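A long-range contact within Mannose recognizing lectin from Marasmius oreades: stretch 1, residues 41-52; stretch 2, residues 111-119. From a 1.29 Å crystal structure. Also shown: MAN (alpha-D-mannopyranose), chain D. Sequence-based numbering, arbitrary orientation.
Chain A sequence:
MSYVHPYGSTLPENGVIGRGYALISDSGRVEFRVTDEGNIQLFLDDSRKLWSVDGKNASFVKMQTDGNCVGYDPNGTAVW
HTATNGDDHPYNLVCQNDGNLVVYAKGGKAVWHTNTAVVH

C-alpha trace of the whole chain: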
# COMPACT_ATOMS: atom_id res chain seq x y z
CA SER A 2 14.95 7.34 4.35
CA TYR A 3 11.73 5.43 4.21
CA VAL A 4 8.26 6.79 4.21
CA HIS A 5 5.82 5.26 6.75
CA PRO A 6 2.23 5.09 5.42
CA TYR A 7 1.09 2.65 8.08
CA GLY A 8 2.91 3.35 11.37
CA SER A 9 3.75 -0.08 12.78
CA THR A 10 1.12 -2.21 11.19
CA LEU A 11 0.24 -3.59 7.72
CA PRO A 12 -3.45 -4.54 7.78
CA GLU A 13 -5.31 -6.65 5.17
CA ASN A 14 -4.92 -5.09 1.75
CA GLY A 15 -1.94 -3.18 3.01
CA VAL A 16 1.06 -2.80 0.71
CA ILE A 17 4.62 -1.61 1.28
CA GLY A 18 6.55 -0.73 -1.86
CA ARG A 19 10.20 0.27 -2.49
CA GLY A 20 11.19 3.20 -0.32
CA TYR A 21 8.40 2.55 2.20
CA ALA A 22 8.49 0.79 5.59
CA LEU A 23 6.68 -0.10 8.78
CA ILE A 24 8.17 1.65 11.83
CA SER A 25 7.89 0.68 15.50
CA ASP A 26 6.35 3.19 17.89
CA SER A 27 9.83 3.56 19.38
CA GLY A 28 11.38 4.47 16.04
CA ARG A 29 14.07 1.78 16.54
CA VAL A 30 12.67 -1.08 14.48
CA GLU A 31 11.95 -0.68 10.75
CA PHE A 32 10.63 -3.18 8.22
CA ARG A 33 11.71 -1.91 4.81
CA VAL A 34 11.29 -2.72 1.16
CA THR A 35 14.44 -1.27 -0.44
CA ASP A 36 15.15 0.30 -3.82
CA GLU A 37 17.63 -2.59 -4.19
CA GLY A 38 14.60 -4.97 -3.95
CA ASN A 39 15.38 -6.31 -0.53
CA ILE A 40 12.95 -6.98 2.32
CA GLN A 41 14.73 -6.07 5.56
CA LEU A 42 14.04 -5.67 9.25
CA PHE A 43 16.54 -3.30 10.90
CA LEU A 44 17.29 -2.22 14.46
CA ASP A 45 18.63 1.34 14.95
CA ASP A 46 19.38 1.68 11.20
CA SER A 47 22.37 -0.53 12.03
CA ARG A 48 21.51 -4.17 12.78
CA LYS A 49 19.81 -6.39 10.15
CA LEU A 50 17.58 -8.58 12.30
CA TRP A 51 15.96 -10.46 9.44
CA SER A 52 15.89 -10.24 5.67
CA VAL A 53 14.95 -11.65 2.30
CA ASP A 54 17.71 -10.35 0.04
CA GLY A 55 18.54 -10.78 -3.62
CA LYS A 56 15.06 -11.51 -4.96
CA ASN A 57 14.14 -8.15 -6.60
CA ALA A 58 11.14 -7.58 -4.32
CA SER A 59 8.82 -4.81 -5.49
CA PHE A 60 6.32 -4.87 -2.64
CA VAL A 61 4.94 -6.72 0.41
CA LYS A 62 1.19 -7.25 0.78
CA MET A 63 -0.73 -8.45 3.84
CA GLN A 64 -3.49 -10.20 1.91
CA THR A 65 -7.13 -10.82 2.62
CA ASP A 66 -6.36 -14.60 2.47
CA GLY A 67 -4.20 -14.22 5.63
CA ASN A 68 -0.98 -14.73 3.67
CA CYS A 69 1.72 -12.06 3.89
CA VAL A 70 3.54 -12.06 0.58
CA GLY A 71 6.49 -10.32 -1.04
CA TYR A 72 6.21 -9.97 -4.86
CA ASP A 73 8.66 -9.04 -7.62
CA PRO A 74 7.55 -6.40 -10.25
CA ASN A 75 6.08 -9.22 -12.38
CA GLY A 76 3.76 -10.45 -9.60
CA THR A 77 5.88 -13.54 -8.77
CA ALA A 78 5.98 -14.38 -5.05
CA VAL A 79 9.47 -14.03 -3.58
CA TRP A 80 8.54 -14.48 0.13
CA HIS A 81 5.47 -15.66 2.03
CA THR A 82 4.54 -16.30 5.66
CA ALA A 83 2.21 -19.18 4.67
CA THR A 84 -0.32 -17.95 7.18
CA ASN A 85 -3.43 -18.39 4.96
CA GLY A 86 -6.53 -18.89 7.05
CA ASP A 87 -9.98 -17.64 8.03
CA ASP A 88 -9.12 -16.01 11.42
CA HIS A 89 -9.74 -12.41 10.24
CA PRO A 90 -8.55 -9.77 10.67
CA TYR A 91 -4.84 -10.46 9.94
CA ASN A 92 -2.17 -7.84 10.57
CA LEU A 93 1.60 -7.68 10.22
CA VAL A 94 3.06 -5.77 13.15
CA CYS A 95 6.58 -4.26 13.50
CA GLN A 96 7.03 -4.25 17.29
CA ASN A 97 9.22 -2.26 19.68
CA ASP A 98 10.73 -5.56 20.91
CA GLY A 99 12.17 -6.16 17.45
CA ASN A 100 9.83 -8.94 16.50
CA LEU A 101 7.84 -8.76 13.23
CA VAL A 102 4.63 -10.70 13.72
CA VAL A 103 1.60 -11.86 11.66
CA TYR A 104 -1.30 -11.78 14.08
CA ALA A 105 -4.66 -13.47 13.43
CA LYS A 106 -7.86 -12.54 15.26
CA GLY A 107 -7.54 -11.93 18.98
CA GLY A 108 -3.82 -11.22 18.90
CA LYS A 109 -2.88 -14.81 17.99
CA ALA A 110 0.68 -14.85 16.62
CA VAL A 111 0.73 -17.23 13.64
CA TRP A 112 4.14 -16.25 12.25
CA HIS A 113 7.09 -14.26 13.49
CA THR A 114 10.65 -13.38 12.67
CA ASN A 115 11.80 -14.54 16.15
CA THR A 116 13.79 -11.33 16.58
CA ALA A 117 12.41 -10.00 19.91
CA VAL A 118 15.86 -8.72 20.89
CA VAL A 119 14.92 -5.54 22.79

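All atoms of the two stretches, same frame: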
# COMPACT_ATOMS: atom_id res chain seq x y z
N GLN A 41 13.75 -6.10 4.44
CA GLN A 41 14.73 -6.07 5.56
C GLN A 41 14.13 -5.47 6.81
O GLN A 41 13.50 -4.41 6.79
CB GLN A 41 15.96 -5.27 5.14
CG GLN A 41 16.63 -5.81 3.90
CD GLN A 41 17.89 -5.07 3.54
OE1 GLN A 41 17.97 -3.86 3.68
NE2 GLN A 41 18.91 -5.82 3.08
N LEU A 42 14.45 -6.11 7.93
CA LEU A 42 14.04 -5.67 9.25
C LEU A 42 15.31 -5.20 9.93
O LEU A 42 16.23 -6.01 10.21
CB LEU A 42 13.43 -6.83 10.05
CG LEU A 42 12.81 -6.49 11.41
CD1 LEU A 42 11.58 -5.61 11.22
CD2 LEU A 42 12.50 -7.75 12.20
N PHE A 43 15.35 -3.93 10.32
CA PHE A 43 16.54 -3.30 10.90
C PHE A 43 16.24 -2.73 12.28
O PHE A 43 15.16 -2.24 12.59
CB PHE A 43 17.02 -2.15 9.96
CG PHE A 43 18.11 -2.56 9.01
CD1 PHE A 43 17.82 -3.14 7.78
CD2 PHE A 43 19.43 -2.42 9.38
CE1 PHE A 43 18.84 -3.56 6.94
CE2 PHE A 43 20.45 -2.84 8.55
CZ PHE A 43 20.16 -3.41 7.33
N LEU A 44 17.23 -2.89 13.15
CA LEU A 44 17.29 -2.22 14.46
C LEU A 44 18.26 -1.04 14.39
O LEU A 44 19.45 -1.23 14.04
CB LEU A 44 17.78 -3.19 15.55
CG LEU A 44 17.75 -2.65 16.98
CD1 LEU A 44 16.36 -2.24 17.47
CD2 LEU A 44 18.35 -3.72 17.91
N ASP A 45 17.82 0.12 14.87
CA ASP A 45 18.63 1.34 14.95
C ASP A 45 19.39 1.67 13.67
O ASP A 45 20.51 2.18 13.73
CB ASP A 45 19.60 1.19 16.12
CG ASP A 45 18.88 1.01 17.41
OD1 ASP A 45 17.82 1.62 17.63
OD2 ASP A 45 19.45 0.33 18.26
N ASP A 46 18.77 1.40 12.51
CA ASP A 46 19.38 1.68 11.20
C ASP A 46 20.80 1.09 11.12
O ASP A 46 21.61 1.50 10.30
CB ASP A 46 19.38 3.20 10.94
CG ASP A 46 19.58 3.55 9.49
OD1 ASP A 46 19.17 2.74 8.62
OD2 ASP A 46 20.19 4.60 9.23
N SER A 47 21.03 -0.01 11.84
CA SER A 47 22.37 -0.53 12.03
C SER A 47 22.40 -2.07 11.93
O SER A 47 23.20 -2.65 11.20
CB SER A 47 22.89 -0.04 13.41
OG SER A 47 23.91 -0.87 13.97
N ARG A 48 21.45 -2.71 12.59
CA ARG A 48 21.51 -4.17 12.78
C ARG A 48 20.39 -4.86 12.00
O ARG A 48 19.22 -4.64 12.28
CB ARG A 48 21.43 -4.44 14.28
CG ARG A 48 21.30 -5.87 14.74
CD ARG A 48 21.40 -5.90 16.26
NE ARG A 48 21.01 -7.19 16.80
CZ ARG A 48 20.80 -7.43 18.10
NH1 ARG A 48 20.88 -6.43 19.02
NH2 ARG A 48 20.42 -8.64 18.46
N LYS A 49 20.77 -5.63 10.97
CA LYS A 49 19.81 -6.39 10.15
C LYS A 49 19.35 -7.62 10.92
O LYS A 49 20.10 -8.59 11.10
CB LYS A 49 20.41 -6.80 8.80
CG LYS A 49 19.38 -7.23 7.76
CD LYS A 49 19.92 -7.22 6.32
CE LYS A 49 20.95 -8.31 6.12
NZ LYS A 49 21.49 -8.28 4.73
N LEU A 50 18.17 -7.50 11.51
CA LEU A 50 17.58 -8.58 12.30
C LEU A 50 17.16 -9.77 11.46
O LEU A 50 17.22 -10.93 11.87
CB LEU A 50 16.42 -8.06 13.13
CG LEU A 50 16.77 -6.98 14.15
CD1 LEU A 50 15.47 -6.51 14.81
CD2 LEU A 50 17.80 -7.48 15.16
N TRP A 51 16.61 -9.46 10.28
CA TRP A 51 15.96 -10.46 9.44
C TRP A 51 15.84 -9.88 8.05
O TRP A 51 15.70 -8.67 7.92
CB TRP A 51 14.55 -10.76 9.99
CG TRP A 51 13.77 -11.79 9.23
CD1 TRP A 51 13.60 -13.11 9.52
CD2 TRP A 51 12.94 -11.53 8.08
NE1 TRP A 51 12.76 -13.69 8.58
CE2 TRP A 51 12.36 -12.73 7.69
CE3 TRP A 51 12.64 -10.38 7.34
CZ2 TRP A 51 11.55 -12.85 6.59
CZ3 TRP A 51 11.78 -10.49 6.21
CH2 TRP A 51 11.24 -11.72 5.87
N SER A 52 16.07 -10.72 7.04
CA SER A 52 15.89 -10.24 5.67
C SER A 52 15.61 -11.32 4.67
O SER A 52 15.87 -12.47 4.88
CB SER A 52 17.15 -9.49 5.21
OG SER A 52 18.25 -10.38 5.17
N VAL A 111 0.65 -16.05 14.50
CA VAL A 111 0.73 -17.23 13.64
C VAL A 111 2.02 -17.32 12.79
O VAL A 111 2.27 -18.32 12.11
CB VAL A 111 -0.50 -17.34 12.71
CG1 VAL A 111 -1.74 -17.58 13.54
CG2 VAL A 111 -0.75 -16.10 11.83
N TRP A 112 2.84 -16.29 12.88
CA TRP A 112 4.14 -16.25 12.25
C TRP A 112 4.94 -15.10 12.87
O TRP A 112 4.39 -14.07 13.29
CB TRP A 112 4.03 -16.07 10.73
CG TRP A 112 5.34 -16.05 10.00
CD1 TRP A 112 5.92 -17.10 9.36
CD2 TRP A 112 6.21 -14.92 9.78
NE1 TRP A 112 7.12 -16.72 8.81
CE2 TRP A 112 7.31 -15.38 9.03
CE3 TRP A 112 6.20 -13.59 10.20
CZ2 TRP A 112 8.36 -14.54 8.66
CZ3 TRP A 112 7.23 -12.78 9.84
CH2 TRP A 112 8.29 -13.24 9.05
N HIS A 113 6.23 -15.32 13.02
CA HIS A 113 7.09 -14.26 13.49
C HIS A 113 8.51 -14.44 12.99
O HIS A 113 8.96 -15.57 12.64
CB HIS A 113 6.98 -14.10 15.01
CG HIS A 113 7.69 -15.15 15.81
ND1 HIS A 113 7.46 -16.50 15.65
CD2 HIS A 113 8.59 -15.04 16.82
CE1 HIS A 113 8.21 -17.17 16.52
NE2 HIS A 113 8.94 -16.31 17.19
N THR A 114 9.25 -13.35 13.03
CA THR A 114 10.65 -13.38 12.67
C THR A 114 11.52 -14.04 13.76
O THR A 114 12.69 -14.35 13.50
CB THR A 114 11.21 -11.97 12.31
OG1 THR A 114 10.87 -11.03 13.32
CG2 THR A 114 10.68 -11.50 10.94
N ASN A 115 11.02 -14.07 14.99
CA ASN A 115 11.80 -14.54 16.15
C ASN A 115 13.00 -13.63 16.30
O ASN A 115 14.10 -14.13 16.57
CB ASN A 115 12.24 -16.02 16.05
CG ASN A 115 12.93 -16.51 17.33
OD1 ASN A 115 12.48 -16.14 18.41
ND2 ASN A 115 14.05 -17.30 17.22
N THR A 116 12.75 -12.34 16.46
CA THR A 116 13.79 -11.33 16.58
C THR A 116 13.38 -10.30 17.64
O THR A 116 13.72 -9.10 17.53
CB THR A 116 14.07 -10.63 15.22
OG1 THR A 116 12.87 -9.99 14.75
CG2 THR A 116 14.55 -11.60 14.15
N ALA A 117 12.77 -10.82 18.73
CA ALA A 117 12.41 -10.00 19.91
C ALA A 117 13.65 -9.79 20.81
O ALA A 117 13.80 -10.36 21.91
CB ALA A 117 11.26 -10.64 20.69
N VAL A 118 14.54 -8.94 20.31
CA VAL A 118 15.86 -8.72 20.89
C VAL A 118 15.91 -7.57 21.85
O VAL A 118 16.83 -7.52 22.62
CB VAL A 118 16.95 -8.48 19.80
CG1 VAL A 118 17.13 -9.72 18.93
CG2 VAL A 118 16.64 -7.24 18.95
N VAL A 119 14.93 -6.67 21.86
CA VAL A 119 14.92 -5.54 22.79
C VAL A 119 14.13 -5.92 24.04
O VAL A 119 12.90 -5.81 24.02
CB VAL A 119 14.31 -4.25 22.12
CG1 VAL A 119 14.28 -3.08 23.10
CG2 VAL A 119 15.16 -3.88 20.92
C1 MAN D . 7.25 -12.59 21.63
C2 MAN D . 6.73 -11.16 21.50
C3 MAN D . 5.23 -11.20 21.27
C4 MAN D . 4.91 -12.07 20.03
C5 MAN D . 5.50 -13.47 20.22
C6 MAN D . 5.35 -14.30 18.97
O1 MAN D . 6.75 -13.18 22.81
O2 MAN D . 7.43 -10.55 20.45
O3 MAN D . 4.78 -9.89 21.05
O4 MAN D . 3.50 -12.13 19.86
O5 MAN D . 6.89 -13.40 20.54
O6 MAN D . 5.73 -15.63 19.22

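The first stretch is a β-hairpin: a strand that enters from earlier in the chain and runs to Leu44 is joined by a tight turn to a second strand starting at Arg48, with Leu44 N donating to Arg48 O (2.8 Å) and Leu50 N to Leu42 O (2.8 Å). The second stretch leaves its strand after His113 and runs as a loop past this hairpin. No hydrogen bond links the two, so side-chain packing makes the contact.

Aromatic contacts anchor one end. Thr114 CG2 sits over the five-membered ring of Trp51, 3.5 Å from its centroid and 9° off the ring normal, a CH-π contact that suits a methyl group against an electron-rich indole. Trp112 turns its edge toward the Trp51 face in an offset edge-to-face pair, their planes at 86° and Trp51 CZ2 4.1 Å from Trp112 CH2.

Threonine serves two chemistries here. Thr114 OG1 donates to Thr116 OG1 (2.7 Å), satisfying polar groups in a buried site, while Thr116 CG2 packs 3.6 Å from Leu50 O. Leu42 CD2 lies against this hydroxyl pair, 3.4 Å from Thr116 OG1.

Aliphatic packing continues the contact: Val118 CG2 lies 4.0 Å from both Leu44 CD2 and Leu50 CD2, branched side chains that fit without polar demands. Val118 CG2 also covers one face of the Arg48 guanidinium, whose flat faces tolerate apolar neighbours.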